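Long-range contacts in flavin reductase (Uncultured bacterium, PDB 5CHO), which probably uses a bound flavin-adenine dinucleotide to supply reduced flavin to a partner tryptophan halogenase: residues G47-T52 / M61-F66; G97-A102 / A137-G142; C79-A84 / G158-F163. All coordinates share one frame; numbering follows the deposited sequence.

Contact 1. Residues G47-T52 / M61-F66. With FAD (flavin-adenine dinucleotide), chain I.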
loop_
_atom_site.group_PDB
_atom_site.type_symbol
_atom_site.label_atom_id
_atom_site.label_comp_id
_atom_site.label_asym_id
_atom_site.label_seq_id
_atom_site.Cartn_x
_atom_site.Cartn_y
_atom_site.Cartn_z
ATOM N N GLY A 47 -5.695 4.328 -2.056
ATOM C CA GLY A 47 -6.041 5.698 -1.735
ATOM C C GLY A 47 -4.906 6.581 -2.222
ATOM O O GLY A 47 -4.016 6.118 -2.935
ATOM N N VAL A 48 -4.923 7.852 -1.844
ATOM C CA VAL A 48 -3.856 8.764 -2.245
ATOM C C VAL A 48 -3.494 9.686 -1.097
ATOM O O VAL A 48 -4.379 10.215 -0.423
ATOM C CB VAL A 48 -4.251 9.625 -3.455
ATOM C CG1 VAL A 48 -3.034 10.383 -3.970
ATOM C CG2 VAL A 48 -4.835 8.764 -4.559
ATOM N N THR A 49 -2.195 9.861 -0.866
ATOM C CA THR A 49 -1.713 10.788 0.161
ATOM C C THR A 49 -0.825 11.891 -0.392
ATOM O O THR A 49 -0.367 11.834 -1.533
ATOM C CB THR A 49 -0.893 10.075 1.254
ATOM O OG1 THR A 49 0.426 9.820 0.762
ATOM C CG2 THR A 49 -1.531 8.765 1.668
ATOM N N VAL A 50 -0.602 12.901 0.441
ATOM C CA VAL A 50 0.475 13.854 0.227
ATOM C C VAL A 50 1.456 13.763 1.389
ATOM O O VAL A 50 1.096 13.991 2.542
ATOM C CB VAL A 50 -0.045 15.292 0.093
ATOM C CG1 VAL A 50 1.114 16.275 0.101
ATOM C CG2 VAL A 50 -0.845 15.436 -1.185
ATOM N N VAL A 51 2.693 13.410 1.060
ATOM C CA VAL A 51 3.781 13.338 2.024
ATOM C C VAL A 51 4.506 14.677 2.074
ATOM O O VAL A 51 4.842 15.233 1.030
ATOM C CB VAL A 51 4.762 12.213 1.650
ATOM C CG1 VAL A 51 5.957 12.198 2.581
ATOM C CG2 VAL A 51 4.042 10.871 1.651
ATOM N N THR A 52 4.729 15.203 3.279
ATOM C CA THR A 52 5.303 16.541 3.438
ATOM C C THR A 52 6.404 16.595 4.497
ATOM O O THR A 52 6.437 15.771 5.411
ATOM C CB THR A 52 4.223 17.563 3.836
ATOM O OG1 THR A 52 3.766 17.291 5.167
ATOM C CG2 THR A 52 3.046 17.505 2.880
ATOM N N MET A 61 4.919 16.062 -1.731
ATOM C CA MET A 61 4.839 15.196 -2.897
ATOM C C MET A 61 3.668 14.234 -2.733
ATOM O O MET A 61 3.267 13.901 -1.615
ATOM C CB MET A 61 6.146 14.421 -3.102
ATOM C CG MET A 61 6.490 13.467 -1.967
ATOM S SD MET A 61 6.157 11.726 -2.298
ATOM C CE MET A 61 7.488 11.302 -3.413
ATOM N N THR A 62 3.123 13.799 -3.862
ATOM C CA THR A 62 1.984 12.900 -3.862
ATOM C C THR A 62 2.473 11.453 -3.831
ATOM O O THR A 62 3.353 11.062 -4.597
ATOM C CB THR A 62 1.087 13.137 -5.090
ATOM O OG1 THR A 62 0.479 14.430 -5.003
ATOM C CG2 THR A 62 0.009 12.070 -5.182
ATOM N N ALA A 63 1.900 10.668 -2.929
ATOM C CA ALA A 63 2.305 9.276 -2.753
ATOM C C ALA A 63 1.101 8.374 -2.525
ATOM O O ALA A 63 0.196 8.723 -1.770
ATOM C CB ALA A 63 3.275 9.152 -1.596
ATOM N N ASN A 64 1.094 7.222 -3.192
ATOM C CA ASN A 64 0.080 6.195 -2.958
ATOM C C ASN A 64 0.709 4.904 -2.431
ATOM O O ASN A 64 0.024 3.896 -2.253
ATOM C CB ASN A 64 -0.724 5.924 -4.240
ATOM C CG ASN A 64 0.018 5.047 -5.238
ATOM O OD1 ASN A 64 1.249 4.991 -5.252
ATOM N ND2 ASN A 64 -0.738 4.372 -6.101
ATOM N N SER A 65 2.015 4.947 -2.178
ATOM C CA SER A 65 2.731 3.794 -1.643
ATOM C C SER A 65 2.619 3.731 -0.120
ATOM O O SER A 65 3.272 2.911 0.526
ATOM C CB SER A 65 4.206 3.840 -2.046
ATOM O OG SER A 65 4.842 4.981 -1.496
ATOM N N PHE A 66 1.793 4.607 0.444
ATOM C CA PHE A 66 1.590 4.650 1.884
ATOM C C PHE A 66 0.946 3.355 2.369
ATOM O O PHE A 66 -0.018 2.874 1.778
ATOM C CB PHE A 66 0.725 5.851 2.263
ATOM C CG PHE A 66 0.356 5.898 3.722
ATOM C CD1 PHE A 66 1.211 6.455 4.654
ATOM C CD2 PHE A 66 -0.851 5.382 4.156
ATOM C CE1 PHE A 66 0.863 6.499 5.992
ATOM C CE2 PHE A 66 -1.204 5.421 5.490
ATOM C CZ PHE A 66 -0.346 5.978 6.410
HETATM P PA FAD I . 10.887 15.362 -8.047
HETATM O O1A FAD I . 12.034 16.291 -7.768
HETATM O O2A FAD I . 9.729 16.111 -8.580
HETATM O O5B FAD I . 11.329 14.257 -9.144
HETATM C C5B FAD I . 10.336 13.338 -9.617
HETATM C C4B FAD I . 10.856 12.585 -10.896
HETATM O O4B FAD I . 10.908 13.408 -11.885
HETATM C C3B FAD I . 12.279 12.089 -10.666
HETATM O O3B FAD I . 12.457 10.824 -11.207
HETATM C C2B FAD I . 13.174 13.102 -11.377
HETATM O O2B FAD I . 14.352 12.396 -12.047
HETATM C C1B FAD I . 12.444 13.640 -12.289
HETATM N N9A FAD I . 12.703 15.031 -12.355
HETATM C C8A FAD I . 11.977 16.032 -11.800
HETATM N N7A FAD I . 12.583 17.206 -12.107
HETATM C C5A FAD I . 13.684 16.927 -12.850
HETATM C C6A FAD I . 14.657 17.736 -13.418
HETATM N N6A FAD I . 14.873 19.175 -13.457
HETATM N N1A FAD I . 15.667 17.182 -14.127
HETATM C C2A FAD I . 15.739 15.822 -14.283
HETATM N N3A FAD I . 14.784 15.018 -13.717
HETATM C C4A FAD I . 13.757 15.578 -13.003
HETATM N N1 FAD I . 6.313 8.957 -6.337
HETATM C C2 FAD I . 7.099 8.179 -5.381
HETATM O O2 FAD I . 8.326 8.317 -5.327
HETATM N N3 FAD I . 6.437 7.228 -4.495
HETATM C C4 FAD I . 5.020 7.067 -4.566
HETATM O O4 FAD I . 4.503 6.318 -3.863
HETATM C C4X FAD I . 4.228 7.870 -5.551
HETATM N N5 FAD I . 2.807 7.724 -5.642
HETATM C C5X FAD I . 2.025 8.530 -6.612
HETATM C C6 FAD I . 0.608 8.386 -6.699
HETATM C C7 FAD I . -0.122 9.146 -7.624
HETATM C C7M FAD I . -1.617 8.740 -7.447
HETATM C C8 FAD I . 0.554 10.048 -8.448
HETATM C C8M FAD I . -0.375 10.837 -9.431
HETATM C C9 FAD I . 1.945 10.187 -8.356
HETATM C C9A FAD I . 2.688 9.427 -7.442
HETATM N N10 FAD I . 4.138 9.586 -7.361
HETATM C C10 FAD I . 4.896 8.798 -6.410
HETATM C "C1'" FAD I . 4.868 10.541 -8.246
HETATM C "C2'" FAD I . 5.352 11.760 -7.436
HETATM O "O2'" FAD I . 4.261 12.351 -6.801
HETATM C "C3'" FAD I . 5.995 12.734 -8.394
HETATM O "O3'" FAD I . 7.130 12.148 -8.953
HETATM C "C4'" FAD I . 6.396 14.023 -7.667
HETATM O "O4'" FAD I . 6.714 14.981 -8.593
HETATM C "C5'" FAD I . 7.624 13.760 -6.772
HETATM O "O5'" FAD I . 7.996 14.962 -6.108
HETATM P P FAD I . 9.525 15.152 -5.614
HETATM O O1P FAD I . 9.806 16.620 -5.425
HETATM O O2P FAD I . 9.754 14.386 -4.306
HETATM O O3P FAD I . 10.471 14.579 -6.729
#

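Contact 2. Residues G97-A102 / A137-G142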
loop_
_atom_site.group_PDB
_atom_site.type_symbol
_atom_site.label_atom_id
_atom_site.label_comp_id
_atom_site.label_asym_id
_atom_site.label_seq_id
_atom_site.Cartn_x
_atom_site.Cartn_y
_atom_site.Cartn_z
ATOM N N GLY A 97 5.039 14.542 7.391
ATOM C CA GLY A 97 3.597 14.468 7.517
ATOM C C GLY A 97 3.004 13.630 6.404
ATOM O O GLY A 97 3.614 13.456 5.351
ATOM N N VAL A 98 1.816 13.092 6.655
ATOM C CA VAL A 98 1.066 12.344 5.658
ATOM C C VAL A 98 -0.400 12.740 5.762
ATOM O O VAL A 98 -0.973 12.702 6.850
ATOM C CB VAL A 98 1.218 10.815 5.865
ATOM C CG1 VAL A 98 0.400 10.033 4.844
ATOM C CG2 VAL A 98 2.690 10.399 5.819
ATOM N N SER A 99 -1.000 13.128 4.639
ATOM C CA SER A 99 -2.420 13.468 4.599
ATOM C C SER A 99 -3.135 12.561 3.614
ATOM O O SER A 99 -2.759 12.492 2.449
ATOM C CB SER A 99 -2.631 14.934 4.204
ATOM O OG SER A 99 -1.810 15.803 4.960
ATOM N N VAL A 100 -4.177 11.884 4.083
ATOM C CA VAL A 100 -4.941 10.977 3.243
ATOM C C VAL A 100 -6.029 11.787 2.552
ATOM O O VAL A 100 -6.836 12.448 3.205
ATOM C CB VAL A 100 -5.539 9.830 4.076
ATOM C CG1 VAL A 100 -6.432 8.941 3.222
ATOM C CG2 VAL A 100 -4.423 9.016 4.709
ATOM N N LEU A 101 -6.060 11.725 1.226
ATOM C CA LEU A 101 -6.848 12.682 0.457
ATOM C C LEU A 101 -8.284 12.255 0.210
ATOM O O LEU A 101 -8.563 11.106 -0.134
ATOM C CB LEU A 101 -6.168 12.952 -0.886
ATOM C CG LEU A 101 -4.793 13.620 -0.799
ATOM C CD1 LEU A 101 -4.230 13.834 -2.191
ATOM C CD2 LEU A 101 -4.861 14.938 -0.028
ATOM N N ALA A 102 -9.189 13.213 0.390
ATOM C CA ALA A 102 -10.593 13.049 0.036
ATOM C C ALA A 102 -10.776 13.150 -1.473
ATOM O O ALA A 102 -9.882 13.604 -2.186
ATOM C CB ALA A 102 -11.441 14.085 0.745
ATOM N N ALA A 137 5.264 19.835 9.860
ATOM C CA ALA A 137 5.040 19.415 8.481
ATOM C C ALA A 137 3.659 19.878 8.009
ATOM O O ALA A 137 2.695 19.818 8.775
ATOM C CB ALA A 137 5.165 17.907 8.351
ATOM N N PRO A 138 3.555 20.345 6.753
ATOM C CA PRO A 138 2.216 20.707 6.275
ATOM C C PRO A 138 1.253 19.524 6.215
ATOM O O PRO A 138 1.617 18.435 5.768
ATOM C CB PRO A 138 2.479 21.267 4.873
ATOM C CG PRO A 138 3.896 21.706 4.894
ATOM C CD PRO A 138 4.607 20.757 5.809
ATOM N N LEU A 139 0.026 19.761 6.669
ATOM C CA LEU A 139 -1.047 18.781 6.600
ATOM C C LEU A 139 -2.235 19.430 5.903
ATOM O O LEU A 139 -2.637 20.540 6.251
ATOM C CB LEU A 139 -1.426 18.295 8.002
ATOM C CG LEU A 139 -0.316 17.582 8.777
ATOM C CD1 LEU A 139 -0.688 17.444 10.244
ATOM C CD2 LEU A 139 -0.061 16.209 8.173
ATOM N N ALA A 140 -2.787 18.735 4.914
ATOM C CA ALA A 140 -3.847 19.297 4.087
ATOM C C ALA A 140 -5.200 19.293 4.793
ATOM O O ALA A 140 -5.683 18.249 5.233
ATOM C CB ALA A 140 -3.940 18.543 2.773
ATOM N N ARG A 141 -5.800 20.473 4.898
ATOM C CA ARG A 141 -7.149 20.618 5.416
ATOM C C ARG A 141 -8.139 19.911 4.494
ATOM O O ARG A 141 -7.971 19.917 3.275
ATOM C CB ARG A 141 -7.494 22.102 5.544
ATOM C CG ARG A 141 -6.596 22.829 6.519
ATOM C CD ARG A 141 -7.165 24.155 6.959
ATOM N NE ARG A 141 -6.257 24.823 7.885
ATOM C CZ ARG A 141 -6.214 24.591 9.194
ATOM N NH1 ARG A 141 -7.033 23.706 9.755
ATOM N NH2 ARG A 141 -5.344 25.247 9.950
ATOM N N GLY A 142 -9.162 19.296 5.078
ATOM C CA GLY A 142 -10.158 18.576 4.303
ATOM C C GLY A 142 -9.774 17.132 4.043
ATOM O O GLY A 142 -10.537 16.388 3.429
HETATM O O HOH W 1 0.684 15.814 4.762
#

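Contact 3. Residues C79-A84 / G158-F163. With FAD (flavin-adenine dinucleotide), chain I.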
loop_
_atom_site.group_PDB
_atom_site.type_symbol
_atom_site.label_atom_id
_atom_site.label_comp_id
_atom_site.label_asym_id
_atom_site.label_seq_id
_atom_site.Cartn_x
_atom_site.Cartn_y
_atom_site.Cartn_z
ATOM N N CYS A 79 7.107 4.572 -0.061
ATOM C CA CYS A 79 8.210 4.313 -0.980
ATOM C C CYS A 79 8.459 5.541 -1.841
ATOM O O CYS A 79 7.560 6.012 -2.537
ATOM C CB CYS A 79 7.917 3.099 -1.857
ATOM S SG CYS A 79 7.537 1.606 -0.919
ATOM N N VAL A 80 9.684 6.055 -1.789
ATOM C CA VAL A 80 10.039 7.264 -2.519
ATOM C C VAL A 80 11.202 7.019 -3.473
ATOM O O VAL A 80 12.248 6.493 -3.091
ATOM C CB VAL A 80 10.393 8.413 -1.553
ATOM C CG1 VAL A 80 10.657 9.702 -2.322
ATOM C CG2 VAL A 80 9.272 8.606 -0.549
ATOM N N GLU A 81 10.976 7.402 -4.724
ATOM C CA GLU A 81 11.972 7.359 -5.787
ATOM C C GLU A 81 13.307 7.952 -5.350
ATOM O O GLU A 81 13.340 8.999 -4.709
ATOM C CB GLU A 81 11.442 8.126 -6.997
ATOM C CG GLU A 81 11.836 7.575 -8.341
ATOM C CD GLU A 81 11.488 8.537 -9.454
ATOM O OE1 GLU A 81 10.395 9.140 -9.398
ATOM O OE2 GLU A 81 12.307 8.699 -10.384
ATOM N N CYS A 82 14.401 7.276 -5.689
ATOM C CA CYS A 82 15.730 7.735 -5.299
ATOM C C CYS A 82 16.035 9.113 -5.881
ATOM O O CYS A 82 16.640 9.951 -5.215
ATOM C CB CYS A 82 16.804 6.736 -5.736
ATOM S SG CYS A 82 17.065 5.374 -4.555
ATOM N N ASP A 83 15.617 9.336 -7.123
ATOM C CA ASP A 83 15.881 10.594 -7.813
ATOM C C ASP A 83 14.917 11.718 -7.448
ATOM O O ASP A 83 15.071 12.845 -7.926
ATOM C CB ASP A 83 15.803 10.381 -9.325
ATOM C CG ASP A 83 16.786 9.345 -9.823
ATOM O OD1 ASP A 83 17.796 9.100 -9.132
ATOM O OD2 ASP A 83 16.542 8.769 -10.905
ATOM N N ALA A 84 13.936 11.430 -6.599
ATOM C CA ALA A 84 12.962 12.444 -6.223
ATOM C C ALA A 84 13.498 13.313 -5.099
ATOM O O ALA A 84 14.229 12.842 -4.232
ATOM C CB ALA A 84 11.646 11.788 -5.822
ATOM N N GLY A 158 15.733 -0.976 -4.638
ATOM C CA GLY A 158 15.918 -0.673 -6.046
ATOM C C GLY A 158 15.925 0.820 -6.323
ATOM O O GLY A 158 16.674 1.568 -5.695
ATOM N N ASP A 159 15.091 1.260 -7.261
ATOM C CA ASP A 159 15.067 2.667 -7.653
ATOM C C ASP A 159 14.223 3.516 -6.687
ATOM O O ASP A 159 14.044 4.717 -6.896
ATOM C CB ASP A 159 14.568 2.812 -9.097
ATOM C CG ASP A 159 13.171 2.247 -9.312
ATOM O OD1 ASP A 159 12.343 2.260 -8.375
ATOM O OD2 ASP A 159 12.898 1.793 -10.440
ATOM N N HIS A 160 13.703 2.875 -5.644
ATOM C CA HIS A 160 13.034 3.564 -4.540
ATOM C C HIS A 160 13.738 3.227 -3.237
ATOM O O HIS A 160 14.537 2.293 -3.178
ATOM C CB HIS A 160 11.558 3.162 -4.421
ATOM C CG HIS A 160 10.653 3.824 -5.413
ATOM N ND1 HIS A 160 10.781 3.657 -6.772
ATOM C CD2 HIS A 160 9.573 4.622 -5.230
ATOM C CE1 HIS A 160 9.832 4.343 -7.388
ATOM N NE2 HIS A 160 9.089 4.939 -6.474
ATOM N N SER A 161 13.437 3.991 -2.195
ATOM C CA SER A 161 13.763 3.588 -0.835
ATOM C C SER A 161 12.472 3.483 -0.046
ATOM O O SER A 161 11.533 4.241 -0.285
ATOM C CB SER A 161 14.721 4.578 -0.170
ATOM O OG SER A 161 16.011 4.504 -0.747
ATOM N N ILE A 162 12.430 2.547 0.895
ATOM C CA ILE A 162 11.286 2.395 1.780
ATOM C C ILE A 162 11.538 3.170 3.063
ATOM O O ILE A 162 12.435 2.831 3.834
ATOM C CB ILE A 162 11.013 0.913 2.108
ATOM C CG1 ILE A 162 10.718 0.131 0.822
ATOM C CG2 ILE A 162 9.839 0.782 3.068
ATOM C CD1 ILE A 162 10.899 -1.371 0.957
ATOM N N PHE A 163 10.738 4.207 3.290
ATOM C CA PHE A 163 10.889 5.050 4.470
ATOM C C PHE A 163 9.883 4.626 5.530
ATOM O O PHE A 163 8.681 4.800 5.348
ATOM C CB PHE A 163 10.688 6.528 4.120
ATOM C CG PHE A 163 11.783 7.108 3.274
ATOM C CD1 PHE A 163 11.799 6.908 1.907
ATOM C CD2 PHE A 163 12.799 7.850 3.847
ATOM C CE1 PHE A 163 12.804 7.442 1.126
ATOM C CE2 PHE A 163 13.806 8.386 3.071
ATOM C CZ PHE A 163 13.808 8.179 1.706
HETATM P PA FAD I . 10.887 15.362 -8.047
HETATM O O1A FAD I . 12.034 16.291 -7.768
HETATM O O2A FAD I . 9.729 16.111 -8.580
HETATM O O5B FAD I . 11.329 14.257 -9.144
HETATM C C5B FAD I . 10.336 13.338 -9.617
HETATM C C4B FAD I . 10.856 12.585 -10.896
HETATM O O4B FAD I . 10.908 13.408 -11.885
HETATM C C3B FAD I . 12.279 12.089 -10.666
HETATM O O3B FAD I . 12.457 10.824 -11.207
HETATM C C2B FAD I . 13.174 13.102 -11.377
HETATM O O2B FAD I . 14.352 12.396 -12.047
HETATM C C1B FAD I . 12.444 13.640 -12.289
HETATM N N9A FAD I . 12.703 15.031 -12.355
HETATM C C8A FAD I . 11.977 16.032 -11.800
HETATM N N7A FAD I . 12.583 17.206 -12.107
HETATM C C5A FAD I . 13.684 16.927 -12.850
HETATM C C6A FAD I . 14.657 17.736 -13.418
HETATM N N6A FAD I . 14.873 19.175 -13.457
HETATM N N1A FAD I . 15.667 17.182 -14.127
HETATM C C2A FAD I . 15.739 15.822 -14.283
HETATM N N3A FAD I . 14.784 15.018 -13.717
HETATM C C4A FAD I . 13.757 15.578 -13.003
HETATM N N1 FAD I . 6.313 8.957 -6.337
HETATM C C2 FAD I . 7.099 8.179 -5.381
HETATM O O2 FAD I . 8.326 8.317 -5.327
HETATM N N3 FAD I . 6.437 7.228 -4.495
HETATM C C4 FAD I . 5.020 7.067 -4.566
HETATM O O4 FAD I . 4.503 6.318 -3.863
HETATM C C4X FAD I . 4.228 7.870 -5.551
HETATM N N5 FAD I . 2.807 7.724 -5.642
HETATM C C5X FAD I . 2.025 8.530 -6.612
HETATM C C6 FAD I . 0.608 8.386 -6.699
HETATM C C7 FAD I . -0.122 9.146 -7.624
HETATM C C7M FAD I . -1.617 8.740 -7.447
HETATM C C8 FAD I . 0.554 10.048 -8.448
HETATM C C8M FAD I . -0.375 10.837 -9.431
HETATM C C9 FAD I . 1.945 10.187 -8.356
HETATM C C9A FAD I . 2.688 9.427 -7.442
HETATM N N10 FAD I . 4.138 9.586 -7.361
HETATM C C10 FAD I . 4.896 8.798 -6.410
HETATM C "C1'" FAD I . 4.868 10.541 -8.246
HETATM C "C2'" FAD I . 5.352 11.760 -7.436
HETATM O "O2'" FAD I . 4.261 12.351 -6.801
HETATM C "C3'" FAD I . 5.995 12.734 -8.394
HETATM O "O3'" FAD I . 7.130 12.148 -8.953
HETATM C "C4'" FAD I . 6.396 14.023 -7.667
HETATM O "O4'" FAD I . 6.714 14.981 -8.593
HETATM C "C5'" FAD I . 7.624 13.760 -6.772
HETATM O "O5'" FAD I . 7.996 14.962 -6.108
HETATM P P FAD I . 9.525 15.152 -5.614
HETATM O O1P FAD I . 9.806 16.620 -5.425
HETATM O O2P FAD I . 9.754 14.386 -4.306
HETATM O O3P FAD I . 10.471 14.579 -6.729
#

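Contact 1. Residues G47-T52 / M61-F66
Gly47 O lies against Asn64 CB at the end far from the turn of a beta hairpin, whose strands 46-53 and 59-63 belong to the FMN-binding split-barrel fold of the flavin reductases. Next comes Val48: its CG1 meets Thr62 CG2 at a slant, 3.7 Å away, and also borders a ring methyl of the FAD. Thr49 grips Ala63 O twice: its N and its OG1 both donate to it, the hydroxyl from 2.8 Å (OG1 to O), because chi1 of 78° holds OG1 between the backbone N and the carbonyl carbon. The same rotation lays Thr49 CG2 on Phe66 CB at 3.7 Å, the two side chains crossing at about a right angle; the Phe66 ring also meets Phe44 of the second subunit edge-to-face. Thr49 O accepts from Ala63 N, closing the hydrogen-bonded pair.

Val50 and Thr62 form a non-hydrogen-bonded pair; here Val50 CA, 3.3 Å from Met61 O, makes a CA-H...O contact. Thr62 OG1 turns to Ala109 O for its bond. Val51 and Met61 restore the hydrogen-bonded pattern, N to O in both directions, and Val51 CG2 packs on Ala63 CB at 3.8 Å, on the sheet face that Thr49 and Met61 share.

The second strand also lines the flavin site. The bent side chain of Met61 brings CE to 3.7 Å from FAD C2, and FAD O2' donates to Thr62 O over 2.7 Å. Beyond the strand the chain passes along the N5-O4 edge of the isoalloxazine, where Asn64 N donates to FAD N5, the atom that takes up hydride in flavin chemistry, at 3.0 Å with an N-H...N angle of 147°.

Contact 2. Residues G97-A102 / A137-G142
Ser99 OG accepts the backbone N-H of Ala140 at 3.1 Å and 163°, a side-chain bond that ties two strands of different sheets. Strand 97-100 is an inner strand of the flavin reductase barrel, between strands 46-53 and 145-157; strand 138-140 pairs with 129-131 in a small antiparallel sheet laid over it. The two segments run almost parallel, 5° apart, but their axes come no closer than 6.4 Å, and the contact is carried by side chains and one water in place of a backbone ladder.

Chi1 of -49° sets Ser99 OG anti to the carbonyl carbon, beside its own N. From there the hydroxyl also meets a water, which in turn donates to Pro138 O at 3.0 Å, so the oxygen is linked to Ala140 directly and to Pro138 through the water. Leu139 brings CD2 to 3.7 Å from Ser99 OG and packs it beside Val98 O and Gly97 CA, while the CB atoms of Ser99 and Ala140 touch at 4.1 Å. At Gly97 the approach is close: Ala137 CB lies 3.5 Å from Gly97 N, and a CB on the glycine would probably be tight against Ala137 CB and Leu139 CD2.

Farther out, Pro138 O takes a second bond from Thr52 OG1, linking this layer to strand 46-53. Trp146 of strand 145-157 also borders the contact: its NE1 is hydrogen-bonded to Ala140 O, and Ser99 and Leu139 both pack on it. Where the segments spread apart, Gly142 O is held by Arg176 NH2, and Ala102 CB rests against that same Gly142 O at 3.7 Å.

Contact 3. Residues C79-A84 / G158-F163
The imidazole of His160 lies with one face on the backbone of Glu81: CD2 is 3.2 Å from Glu81 N, and Glu81 CB stands over the ring in a CH-pi contact, 4.2 Å from its centroid. That same Glu81 N donates almost straight, at 177°, to FAD O2, while Cys79 O, at the edge of the ring, accepts from FAD N3 at 2.6 Å. His160 ND1 donates in its ring plane to Asp159 OD1, 2.6 Å away, which fixes the ring's rotation; Asp159 OD2 is itself held by the backbone N-H groups of Leu71 and Asp72 of the second subunit. An alanine in place of His160 would probably leave Asp159 OD1 without its mate and open a gap beside the Glu81 backbone that contacts the flavin.

Strands 74-81 and 160-172 of the barrel pair antiparallel here. Val80 and Ser161 exchange two backbone bonds, and Cys82 N donates to Asp159 O at the start of the turn. Cys79 and Ile162 touch Leu77 of the second subunit. Val80 CB meets Phe163 CE1 at 3.7 Å, the side chains crossing nearly at a right angle. Phe163 in turn packs on Leu90 and Leu91 of helix 85-93 and on strand 145-157.

In the fold
Contact 1 is the buried core near the chain's centre, contact 2 a buried layer farther out, and contact 3 a partly exposed margin; contacts 1 and 3 both touch the second subunit. All three reach the same main sheet. Contacts 1 and 3 rest on antiparallel backbone pairing and present backbone N-H and C=O groups to the flavin; they meet where Ser65 OG bonds Cys79 N and Met61 packs on Val80. Contact 2 binds no flavin and relies on a serine hydroxyl, a water and small apolar groups; it joins contact 1 through Thr52. Contacts 2 and 3 do not touch and lie on opposite sides of the chain's centre.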